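Local coordinates for hexameric cytochrome (Silicibacter pomeroyi, PDB 2OYY), which binds heme b, whose iron takes a tyrosine as axial ligand, and assembles into an all-helical hexamer of otherwise unknown function, at residues A[9-22]-A[60-74]. Sequence-based numbering, arbitrary orientation.
Sequences LVTATPQEGFDLAV and VATHFQTIAAANDYW. With HEM (protoporphyrin IX containing Fe), chain J.
Ala21 fits as a knob into a hole formed by Val60, His63, Phe64 and Ile67. This knob-into-hole packing joins helix 14-32 to helix 50-70, the first and last helices of the all-helical HTHP fold. The short segments 14-22 and 60-70 approach to 8.3 Å between axes, their directions 132° apart. This part is buried and tight. Gly17 has no side chain, and Ile67 CD1 reaches to 3.3 Å from Gly17 CA; a CB here would run into the Trp74 ring. The Phe64 ring turns its edge to the same glycine. Phe18 and Phe64 make an edge-to-face pair, with Phe18 giving the edge. Phe18 CG is anti to the backbone N (chi1 -163°), which carries CZ to 3.5 Å from Val60 CG2. Phe18 also makes an edge-to-face pair with Trp5 of a neighbouring subunit. At the heme end, Val22 CG1 lies 3.5 Å from the heme methyl CMA, and Val60 CG1 also approaches a heme methyl.

The loose side is at Val10 and Ala12, which are exposed; Val10 only brushes Asn71. Thr13 caps the first helix through OG1, which accepts from Glu16 N. A Schellman motif with Asp72 as its C-prime residue ends the last helix, shortly before Trp74. Though partly exposed, Trp74 packs closely on buried Pro14. Asn71 CB lies over the opposite face of the indole, toward its rim. Trp74 NE1 donates to Thr11 O at 2.7 Å, bent to 138° and approaching from above the carbonyl plane. An alanine in place of Trp74 would probably uncover Pro14 and leave the Thr11 carbonyl without its indole donor. In the CH-pi contact, Pro14 CA sits 3.4 Å from the centroid of the six-membered ring of Trp74.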
ATOM      1  N   LEU A   9      -0.614  16.015  15.236  1.00  5.56           N
ATOM      2  CA  LEU A   9      -1.400  14.912  14.737  1.00  4.62           C
ATOM      3  C   LEU A   9      -2.406  14.550  15.795  1.00  4.15           C
ATOM      4  O   LEU A   9      -3.296  13.728  15.567  1.00  4.35           O
ATOM      5  CB  LEU A   9      -0.514  13.699  14.501  1.00  4.61           C
ATOM      6  CG  LEU A   9       0.634  13.736  13.511  1.00  4.15           C
ATOM      7  CD1 LEU A   9       1.346  12.377  13.602  1.00  3.44           C
ATOM      8  CD2 LEU A   9       0.113  14.019  12.103  1.00  3.79           C
ATOM      9  N   VAL A  10      -2.253  15.133  16.971  1.00  3.85           N
ATOM     10  CA  VAL A  10      -3.202  14.873  18.045  1.00  3.74           C
ATOM     11  C   VAL A  10      -4.554  15.492  17.652  1.00  3.92           C
ATOM     12  O   VAL A  10      -4.636  16.655  17.248  1.00  3.91           O
ATOM     13  CB  VAL A  10      -2.687  15.365  19.400  1.00  3.73           C
ATOM     14  CG1 VAL A  10      -3.670  15.031  20.502  1.00  3.43           C
ATOM     15  CG2 VAL A  10      -1.317  14.745  19.692  1.00  3.36           C
ATOM     16  N   THR A  11      -5.596  14.668  17.740  1.00  3.84           N
ATOM     17  CA  THR A  11      -6.936  15.002  17.302  1.00  3.50           C
ATOM     18  C   THR A  11      -7.930  14.624  18.414  1.00  3.64           C
ATOM     19  O   THR A  11      -7.843  13.530  18.973  1.00  3.25           O
ATOM     20  CB  THR A  11      -7.239  14.248  15.982  1.00  3.58           C
ATOM     21  OG1 THR A  11      -7.006  15.106  14.850  1.00  2.67           O
ATOM     22  CG2 THR A  11      -8.647  13.768  15.955  1.00  3.39           C
ATOM     23  N   ALA A  12      -8.858  15.532  18.734  1.00  3.89           N
ATOM     24  CA  ALA A  12      -9.808  15.328  19.845  1.00  4.22           C
ATOM     25  C   ALA A  12     -10.719  14.110  19.663  1.00  4.46           C
ATOM     26  O   ALA A  12     -10.921  13.335  20.607  1.00  4.04           O
ATOM     27  CB  ALA A  12     -10.650  16.586  20.079  1.00  4.28           C
ATOM     28  N   THR A  13     -11.269  13.949  18.457  1.00  4.49           N
ATOM     29  CA  THR A  13     -12.111  12.794  18.165  1.00  4.89           C
ATOM     30  C   THR A  13     -11.610  11.998  16.964  1.00  5.15           C
ATOM     31  O   THR A  13     -11.006  12.564  16.058  1.00  5.62           O
ATOM     32  CB  THR A  13     -13.585  13.200  17.927  1.00  5.18           C
ATOM     33  OG1 THR A  13     -13.710  13.891  16.678  1.00  4.43           O
ATOM     34  CG2 THR A  13     -14.118  14.082  19.091  1.00  5.15           C
ATOM     35  N   PRO A  14     -11.862  10.675  16.937  1.00  5.26           N
ATOM     36  CA  PRO A  14     -11.544   9.915  15.728  1.00  5.26           C
ATOM     37  C   PRO A  14     -12.008  10.606  14.454  1.00  5.32           C
ATOM     38  O   PRO A  14     -11.303  10.599  13.464  1.00  5.70           O
ATOM     39  CB  PRO A  14     -12.303   8.610  15.930  1.00  5.40           C
ATOM     40  CG  PRO A  14     -12.325   8.430  17.408  1.00  5.32           C
ATOM     41  CD  PRO A  14     -12.433   9.817  17.995  1.00  5.21           C
ATOM     42  N   GLN A  15     -13.186  11.203  14.496  1.00  5.64           N
ATOM     43  CA  GLN A  15     -13.724  11.959  13.377  1.00  6.21           C
ATOM     44  C   GLN A  15     -12.772  13.054  12.905  1.00  6.39           C
ATOM     45  O   GLN A  15     -12.495  13.186  11.697  1.00  6.36           O
ATOM     46  CB  GLN A  15     -15.045  12.588  13.790  1.00  6.32           C
ATOM     47  CG  GLN A  15     -15.902  13.039  12.652  1.00  7.23           C
ATOM     48  CD  GLN A  15     -17.324  13.228  13.089  1.00  8.44           C
ATOM     49  OE1 GLN A  15     -17.901  12.339  13.701  1.00  9.89           O
ATOM     50  NE2 GLN A  15     -17.905  14.388  12.783  1.00  9.44           N
ATOM     51  N   GLU A  16     -12.273  13.837  13.857  1.00  6.05           N
ATOM     52  CA  GLU A  16     -11.340  14.910  13.538  1.00  5.72           C
ATOM     53  C   GLU A  16     -10.048  14.350  12.924  1.00  4.76           C
ATOM     54  O   GLU A  16      -9.354  15.044  12.191  1.00  5.17           O
ATOM     55  CB  GLU A  16     -11.026  15.735  14.787  1.00  6.00           C
ATOM     56  CG  GLU A  16     -12.104  16.708  15.275  1.00  7.21           C
ATOM     57  CD  GLU A  16     -11.598  17.596  16.429  1.00 10.13           C
ATOM     58  OE1 GLU A  16     -12.423  18.313  17.063  1.00 11.24           O
ATOM     59  OE2 GLU A  16     -10.367  17.578  16.713  1.00 10.07           O
ATOM     60  N   GLY A  17      -9.738  13.093  13.225  1.00  3.93           N
ATOM     61  CA  GLY A  17      -8.557  12.431  12.685  1.00  2.49           C
ATOM     62  C   GLY A  17      -8.712  12.117  11.206  1.00  2.32           C
ATOM     63  O   GLY A  17      -7.790  12.317  10.418  1.00  2.13           O
ATOM     64  N   PHE A  18      -9.892  11.637  10.825  1.00  2.00           N
ATOM     65  CA  PHE A  18     -10.198  11.362   9.430  1.00  2.00           C
ATOM     66  C   PHE A  18     -10.160  12.630   8.565  1.00  2.00           C
ATOM     67  O   PHE A  18      -9.673  12.599   7.421  1.00  2.00           O
ATOM     68  CB  PHE A  18     -11.562  10.664   9.309  1.00  2.00           C
ATOM     69  CG  PHE A  18     -11.768   9.999   8.004  1.00  2.00           C
ATOM     70  CD1 PHE A  18     -11.374   8.694   7.822  1.00  2.00           C
ATOM     71  CD2 PHE A  18     -12.312  10.691   6.939  1.00  2.00           C
ATOM     72  CE1 PHE A  18     -11.525   8.072   6.583  1.00  2.23           C
ATOM     73  CE2 PHE A  18     -12.460  10.092   5.697  1.00  2.00           C
ATOM     74  CZ  PHE A  18     -12.067   8.776   5.516  1.00  2.00           C
ATOM     75  N   ASP A  19     -10.663  13.743   9.103  1.00  2.00           N
ATOM     76  CA  ASP A  19     -10.576  15.034   8.400  1.00  2.00           C
ATOM     77  C   ASP A  19      -9.140  15.514   8.348  1.00  2.00           C
ATOM     78  O   ASP A  19      -8.733  16.167   7.396  1.00  2.00           O
ATOM     79  CB  ASP A  19     -11.433  16.102   9.069  1.00  2.00           C
ATOM     80  CG  ASP A  19     -12.896  15.731   9.109  1.00  2.00           C
ATOM     81  OD1 ASP A  19     -13.484  15.475   8.033  1.00  2.00           O
ATOM     82  OD2 ASP A  19     -13.447  15.701  10.236  1.00  3.52           O
ATOM     83  N   LEU A  20      -8.367  15.200   9.382  1.00  2.00           N
ATOM     84  CA  LEU A  20      -6.957  15.539   9.351  1.00  2.00           C
ATOM     85  C   LEU A  20      -6.274  14.667   8.313  1.00  2.00           C
ATOM     86  O   LEU A  20      -5.346  15.113   7.652  1.00  2.00           O
ATOM     87  CB  LEU A  20      -6.302  15.397  10.739  1.00  2.00           C
ATOM     88  CG  LEU A  20      -4.794  15.693  10.824  1.00  2.00           C
ATOM     89  CD1 LEU A  20      -4.464  17.045  10.255  1.00  2.00           C
ATOM     90  CD2 LEU A  20      -4.233  15.565  12.239  1.00  2.00           C
ATOM     91  N   ALA A  21      -6.753  13.430   8.170  1.00  2.00           N
ATOM     92  CA  ALA A  21      -6.211  12.469   7.198  1.00  2.00           C
ATOM     93  C   ALA A  21      -6.486  12.897   5.761  1.00  2.00           C
ATOM     94  O   ALA A  21      -5.611  12.778   4.897  1.00  2.00           O
ATOM     95  CB  ALA A  21      -6.763  11.081   7.441  1.00  2.00           C
ATOM     96  N   VAL A  22      -7.708  13.394   5.517  1.00  2.00           N
ATOM     97  CA  VAL A  22      -8.083  13.933   4.205  1.00  2.00           C
ATOM     98  C   VAL A  22      -7.214  15.157   3.945  1.00  2.03           C
ATOM     99  O   VAL A  22      -6.770  15.408   2.803  1.00  2.12           O
ATOM    100  CB  VAL A  22      -9.598  14.326   4.125  1.00  2.02           C
ATOM    101  CG1 VAL A  22      -9.946  14.882   2.739  1.00  2.00           C
ATOM    102  CG2 VAL A  22     -10.502  13.137   4.450  1.00  2.00           C
ATOM    103  N   VAL A  60      -5.949   8.488   1.935  1.00  2.00           N
ATOM    104  CA  VAL A  60      -6.479   8.876   3.234  1.00  2.00           C
ATOM    105  C   VAL A  60      -6.514   7.729   4.234  1.00  2.00           C
ATOM    106  O   VAL A  60      -6.446   7.970   5.431  1.00  2.00           O
ATOM    107  CB  VAL A  60      -7.864   9.576   3.138  1.00  2.00           C
ATOM    108  CG1 VAL A  60      -8.409   9.525   1.724  1.00  2.00           C
ATOM    109  CG2 VAL A  60      -8.856   9.010   4.175  1.00  2.00           C
ATOM    110  N   ALA A  61      -6.610   6.493   3.730  1.00  2.00           N
ATOM    111  CA  ALA A  61      -6.538   5.271   4.538  1.00  2.00           C
ATOM    112  C   ALA A  61      -5.171   5.139   5.176  1.00  2.00           C
ATOM    113  O   ALA A  61      -5.060   4.929   6.399  1.00  2.00           O
ATOM    114  CB  ALA A  61      -6.859   4.038   3.701  1.00  2.00           C
ATOM    115  N   THR A  62      -4.128   5.280   4.361  1.00  2.00           N
ATOM    116  CA  THR A  62      -2.775   5.268   4.888  1.00  2.00           C
ATOM    117  C   THR A  62      -2.603   6.336   5.969  1.00  2.00           C
ATOM    118  O   THR A  62      -2.141   6.039   7.060  1.00  2.00           O
ATOM    119  CB  THR A  62      -1.730   5.420   3.788  1.00  2.00           C
ATOM    120  OG1 THR A  62      -1.915   4.368   2.844  1.00  2.00           O
ATOM    121  CG2 THR A  62      -0.346   5.290   4.357  1.00  2.00           C
ATOM    122  N   HIS A  63      -2.990   7.569   5.671  1.00  2.00           N
ATOM    123  CA  HIS A  63      -2.840   8.652   6.626  1.00  2.00           C
ATOM    124  C   HIS A  63      -3.646   8.412   7.905  1.00  2.00           C
ATOM    125  O   HIS A  63      -3.114   8.566   9.011  1.00  2.00           O
ATOM    126  CB  HIS A  63      -3.229   9.992   6.001  1.00  2.00           C
ATOM    127  CG  HIS A  63      -2.140  10.616   5.195  1.00  2.00           C
ATOM    128  ND1 HIS A  63      -0.940  11.006   5.746  1.00  2.00           N
ATOM    129  CD2 HIS A  63      -2.071  10.927   3.880  1.00  2.00           C
ATOM    130  CE1 HIS A  63      -0.180  11.539   4.812  1.00  2.00           C
ATOM    131  NE2 HIS A  63      -0.842  11.504   3.671  1.00  2.00           N
ATOM    132  N   PHE A  64      -4.911   8.019   7.756  1.00  2.00           N
ATOM    133  CA  PHE A  64      -5.713   7.728   8.929  1.00  2.00           C
ATOM    134  C   PHE A  64      -5.073   6.680   9.833  1.00  2.00           C
ATOM    135  O   PHE A  64      -5.285   6.677  11.038  1.00  2.00           O
ATOM    136  CB  PHE A  64      -7.130   7.322   8.562  1.00  2.00           C
ATOM    137  CG  PHE A  64      -8.046   7.275   9.724  1.00  2.00           C
ATOM    138  CD1 PHE A  64      -8.338   8.431  10.438  1.00  2.00           C
ATOM    139  CD2 PHE A  64      -8.602   6.085  10.127  1.00  2.00           C
ATOM    140  CE1 PHE A  64      -9.196   8.396  11.540  1.00  2.00           C
ATOM    141  CE2 PHE A  64      -9.462   6.038  11.238  1.00  2.00           C
ATOM    142  CZ  PHE A  64      -9.756   7.196  11.937  1.00  2.00           C
ATOM    143  N   GLN A  65      -4.268   5.812   9.254  1.00  2.00           N
ATOM    144  CA  GLN A  65      -3.576   4.787  10.020  1.00  2.00           C
ATOM    145  C   GLN A  65      -2.517   5.442  10.893  1.00  2.02           C
ATOM    146  O   GLN A  65      -2.347   5.074  12.065  1.00  2.00           O
ATOM    147  CB  GLN A  65      -2.963   3.767   9.066  1.00  2.00           C
ATOM    148  CG  GLN A  65      -2.492   2.451   9.660  1.00  2.01           C
ATOM    149  CD  GLN A  65      -2.320   1.416   8.558  1.00  3.17           C
ATOM    150  OE1 GLN A  65      -3.280   0.709   8.218  1.00  4.60           O
ATOM    151  NE2 GLN A  65      -1.119   1.359   7.951  1.00  2.00           N
ATOM    152  N   THR A  66      -1.840   6.441  10.322  1.00  2.40           N
ATOM    153  CA  THR A  66      -0.788   7.180  11.013  1.00  2.73           C
ATOM    154  C   THR A  66      -1.338   8.055  12.126  1.00  2.96           C
ATOM    155  O   THR A  66      -0.753   8.118  13.205  1.00  3.60           O
ATOM    156  CB  THR A  66       0.018   8.066  10.028  1.00  3.03           C
ATOM    157  OG1 THR A  66       0.365   7.297   8.867  1.00  3.52           O
ATOM    158  CG2 THR A  66       1.290   8.635  10.697  1.00  2.00           C
ATOM    159  N   ILE A  67      -2.455   8.737  11.874  1.00  3.00           N
ATOM    160  CA  ILE A  67      -3.035   9.603  12.900  1.00  3.08           C
ATOM    161  C   ILE A  67      -3.861   8.874  13.982  1.00  2.97           C
ATOM    162  O   ILE A  67      -4.007   9.363  15.103  1.00  3.02           O
ATOM    163  CB  ILE A  67      -3.771  10.840  12.315  1.00  2.79           C
ATOM    164  CG1 ILE A  67      -5.101  11.034  13.017  1.00  2.59           C
ATOM    165  CG2 ILE A  67      -4.000  10.692  10.840  1.00  4.22           C
ATOM    166  CD1 ILE A  67      -5.363  12.423  13.344  1.00  4.37           C
ATOM    167  N   ALA A  68      -4.407   7.718  13.649  1.00  3.01           N
ATOM    168  CA  ALA A  68      -5.092   6.924  14.646  1.00  3.21           C
ATOM    169  C   ALA A  68      -4.068   6.494  15.684  1.00  3.51           C
ATOM    170  O   ALA A  68      -4.306   6.615  16.893  1.00  3.71           O
ATOM    171  CB  ALA A  68      -5.758   5.714  14.003  1.00  3.40           C
ATOM    172  N   ALA A  69      -2.920   6.022  15.201  1.00  3.51           N
ATOM    173  CA  ALA A  69      -1.830   5.599  16.066  1.00  3.89           C
ATOM    174  C   ALA A  69      -1.306   6.777  16.856  1.00  4.10           C
ATOM    175  O   ALA A  69      -0.931   6.625  18.013  1.00  4.12           O
ATOM    176  CB  ALA A  69      -0.694   4.949  15.250  1.00  3.82           C
ATOM    177  N   ALA A  70      -1.281   7.954  16.237  1.00  4.23           N
ATOM    178  CA  ALA A  70      -0.819   9.141  16.953  1.00  4.75           C
ATOM    179  C   ALA A  70      -1.700   9.412  18.180  1.00  4.72           C
ATOM    180  O   ALA A  70      -1.220   9.843  19.220  1.00  4.83           O
ATOM    181  CB  ALA A  70      -0.762  10.351  16.022  1.00  4.31           C
ATOM    182  N   ASN A  71      -2.988   9.124  18.052  1.00  5.13           N
ATOM    183  CA  ASN A  71      -3.946   9.323  19.138  1.00  5.49           C
ATOM    184  C   ASN A  71      -4.205   8.081  19.989  1.00  5.74           C
ATOM    185  O   ASN A  71      -5.175   8.046  20.743  1.00  6.06           O
ATOM    186  CB  ASN A  71      -5.275   9.843  18.576  1.00  5.14           C
ATOM    187  CG  ASN A  71      -5.136  11.200  17.958  1.00  5.03           C
ATOM    188  OD1 ASN A  71      -4.828  11.333  16.765  1.00  5.25           O
ATOM    189  ND2 ASN A  71      -5.343  12.229  18.768  1.00  4.06           N
ATOM    190  N   ASP A  72      -3.336   7.076  19.874  1.00  6.06           N
ATOM    191  CA  ASP A  72      -3.524   5.797  20.555  1.00  6.15           C
ATOM    192  C   ASP A  72      -4.967   5.336  20.345  1.00  5.79           C
ATOM    193  O   ASP A  72      -5.629   4.853  21.277  1.00  5.37           O
ATOM    194  CB  ASP A  72      -3.181   5.918  22.049  1.00  6.87           C
ATOM    195  CG  ASP A  72      -3.389   4.613  22.806  1.00  8.85           C
ATOM    196  OD1 ASP A  72      -3.537   4.661  24.049  1.00  9.64           O
ATOM    197  OD2 ASP A  72      -3.417   3.537  22.154  1.00 10.80           O
ATOM    198  N   TYR A  73      -5.447   5.546  19.114  1.00  5.18           N
ATOM    199  CA  TYR A  73      -6.772   5.106  18.663  1.00  4.50           C
ATOM    200  C   TYR A  73      -7.939   5.678  19.476  1.00  4.61           C
ATOM    201  O   TYR A  73      -8.990   5.037  19.619  1.00  4.62           O
ATOM    202  CB  TYR A  73      -6.822   3.575  18.597  1.00  3.96           C
ATOM    203  CG  TYR A  73      -5.679   2.978  17.796  1.00  3.40           C
ATOM    204  CD1 TYR A  73      -5.708   2.964  16.392  1.00  2.51           C
ATOM    205  CD2 TYR A  73      -4.568   2.425  18.435  1.00  2.36           C
ATOM    206  CE1 TYR A  73      -4.668   2.433  15.664  1.00  2.00           C
ATOM    207  CE2 TYR A  73      -3.519   1.885  17.711  1.00  2.00           C
ATOM    208  CZ  TYR A  73      -3.578   1.899  16.331  1.00  2.18           C
ATOM    209  OH  TYR A  73      -2.541   1.376  15.611  1.00  2.98           O
ATOM    210  N   TRP A  74      -7.747   6.888  20.000  1.00  4.72           N
ATOM    211  CA  TRP A  74      -8.785   7.630  20.735  1.00  4.86           C
ATOM    212  C   TRP A  74      -9.494   6.857  21.853  1.00  4.80           C
ATOM    213  O   TRP A  74      -8.899   5.981  22.495  1.00  5.23           O
ATOM    214  CB  TRP A  74      -9.821   8.167  19.760  1.00  4.90           C
ATOM    215  CG  TRP A  74      -9.283   9.194  18.817  1.00  5.42           C
ATOM    216  CD1 TRP A  74      -9.152  10.536  19.059  1.00  5.35           C
ATOM    217  CD2 TRP A  74      -8.822   8.980  17.479  1.00  4.58           C
ATOM    218  NE1 TRP A  74      -8.628  11.166  17.956  1.00  5.49           N
ATOM    219  CE2 TRP A  74      -8.412  10.236  16.972  1.00  5.23           C
ATOM    220  CE3 TRP A  74      -8.714   7.854  16.659  1.00  5.10           C
ATOM    221  CZ2 TRP A  74      -7.904  10.399  15.667  1.00  5.23           C
ATOM    222  CZ3 TRP A  74      -8.207   8.013  15.355  1.00  5.12           C
ATOM    223  CH2 TRP A  74      -7.812   9.282  14.873  1.00  4.65           C
TER
HETATM  224  CHA HEM J 201     -11.755  19.205  -3.243  1.00  2.00           C
HETATM  225  CHB HEM J 201      -9.996  15.315  -1.062  1.00  2.00           C
HETATM  226  CHC HEM J 201      -6.590  14.943  -4.459  1.00  2.00           C
HETATM  227  CHD HEM J 201      -8.019  19.154  -6.377  1.00  2.00           C
HETATM  228  C1A HEM J 201     -11.599  18.177  -2.358  1.00  2.00           C
HETATM  229  C2A HEM J 201     -12.449  17.909  -1.212  1.00  2.00           C
HETATM  230  C3A HEM J 201     -11.962  16.823  -0.603  1.00  2.00           C
HETATM  231  C4A HEM J 201     -10.792  16.389  -1.351  1.00  2.00           C
HETATM  232  CMA HEM J 201     -12.517  16.130   0.664  1.00  2.00           C
HETATM  233  CAA HEM J 201     -13.691  18.744  -0.812  1.00  2.00           C
HETATM  234  CBA HEM J 201     -14.875  18.409  -1.735  1.00  2.81           C
HETATM  235  CGA HEM J 201     -16.097  19.228  -1.373  1.00  4.36           C
HETATM  236  O1A HEM J 201     -16.410  19.390  -0.166  1.00  5.19           O
HETATM  237  O2A HEM J 201     -16.770  19.735  -2.298  1.00  4.54           O
HETATM  238  C1B HEM J 201      -8.909  14.887  -1.787  1.00  2.00           C
HETATM  239  C2B HEM J 201      -8.064  13.777  -1.421  1.00  2.00           C
HETATM  240  C3B HEM J 201      -7.115  13.663  -2.362  1.00  2.00           C
HETATM  241  C4B HEM J 201      -7.339  14.708  -3.339  1.00  2.00           C
HETATM  242  CMB HEM J 201      -8.260  12.906  -0.156  1.00  2.00           C
HETATM  243  CAB HEM J 201      -5.980  12.613  -2.413  1.00  2.00           C
HETATM  244  CBB HEM J 201      -4.705  12.985  -2.261  1.00  2.00           C
HETATM  245  C1C HEM J 201      -6.700  16.042  -5.282  1.00  2.00           C
HETATM  246  C2C HEM J 201      -5.894  16.290  -6.450  1.00  2.00           C
HETATM  247  C3C HEM J 201      -6.279  17.455  -6.985  1.00  2.00           C
HETATM  248  C4C HEM J 201      -7.347  17.980  -6.162  1.00  2.00           C
HETATM  249  CMC HEM J 201      -4.791  15.334  -6.949  1.00  2.00           C
HETATM  250  CAC HEM J 201      -5.740  18.134  -8.256  1.00  2.00           C
HETATM  251  CBC HEM J 201      -4.509  18.612  -8.312  1.00  2.00           C
HETATM  252  C1D HEM J 201      -9.151  19.556  -5.703  1.00  2.00           C
HETATM  253  C2D HEM J 201      -9.854  20.792  -5.953  1.00  2.00           C
HETATM  254  C3D HEM J 201     -10.994  20.799  -4.977  1.00  2.00           C
HETATM  255  C4D HEM J 201     -10.889  19.571  -4.236  1.00  2.00           C
HETATM  256  CMD HEM J 201      -9.543  21.901  -6.970  1.00  2.00           C
HETATM  257  CAD HEM J 201     -12.063  21.902  -4.850  1.00  4.69           C
HETATM  258  CBD HEM J 201     -13.177  21.430  -5.783  1.00  9.48           C
HETATM  259  CGD HEM J 201     -14.337  22.380  -5.816  1.00 12.52           C
HETATM  260  O1D HEM J 201     -14.129  23.501  -6.357  1.00 14.38           O
HETATM  261  O2D HEM J 201     -15.441  21.998  -5.321  1.00 13.11           O
HETATM  262  NA  HEM J 201     -10.603  17.227  -2.415  1.00  2.00           N
HETATM  263  NB  HEM J 201      -8.440  15.434  -2.965  1.00  2.00           N
HETATM  264  NC  HEM J 201      -7.586  17.097  -5.131  1.00  2.00           N
HETATM  265  ND  HEM J 201      -9.793  18.855  -4.682  1.00  2.00           N
HETATM  266 FE   HEM J 201      -9.236  17.009  -3.873  1.00  2.00          FE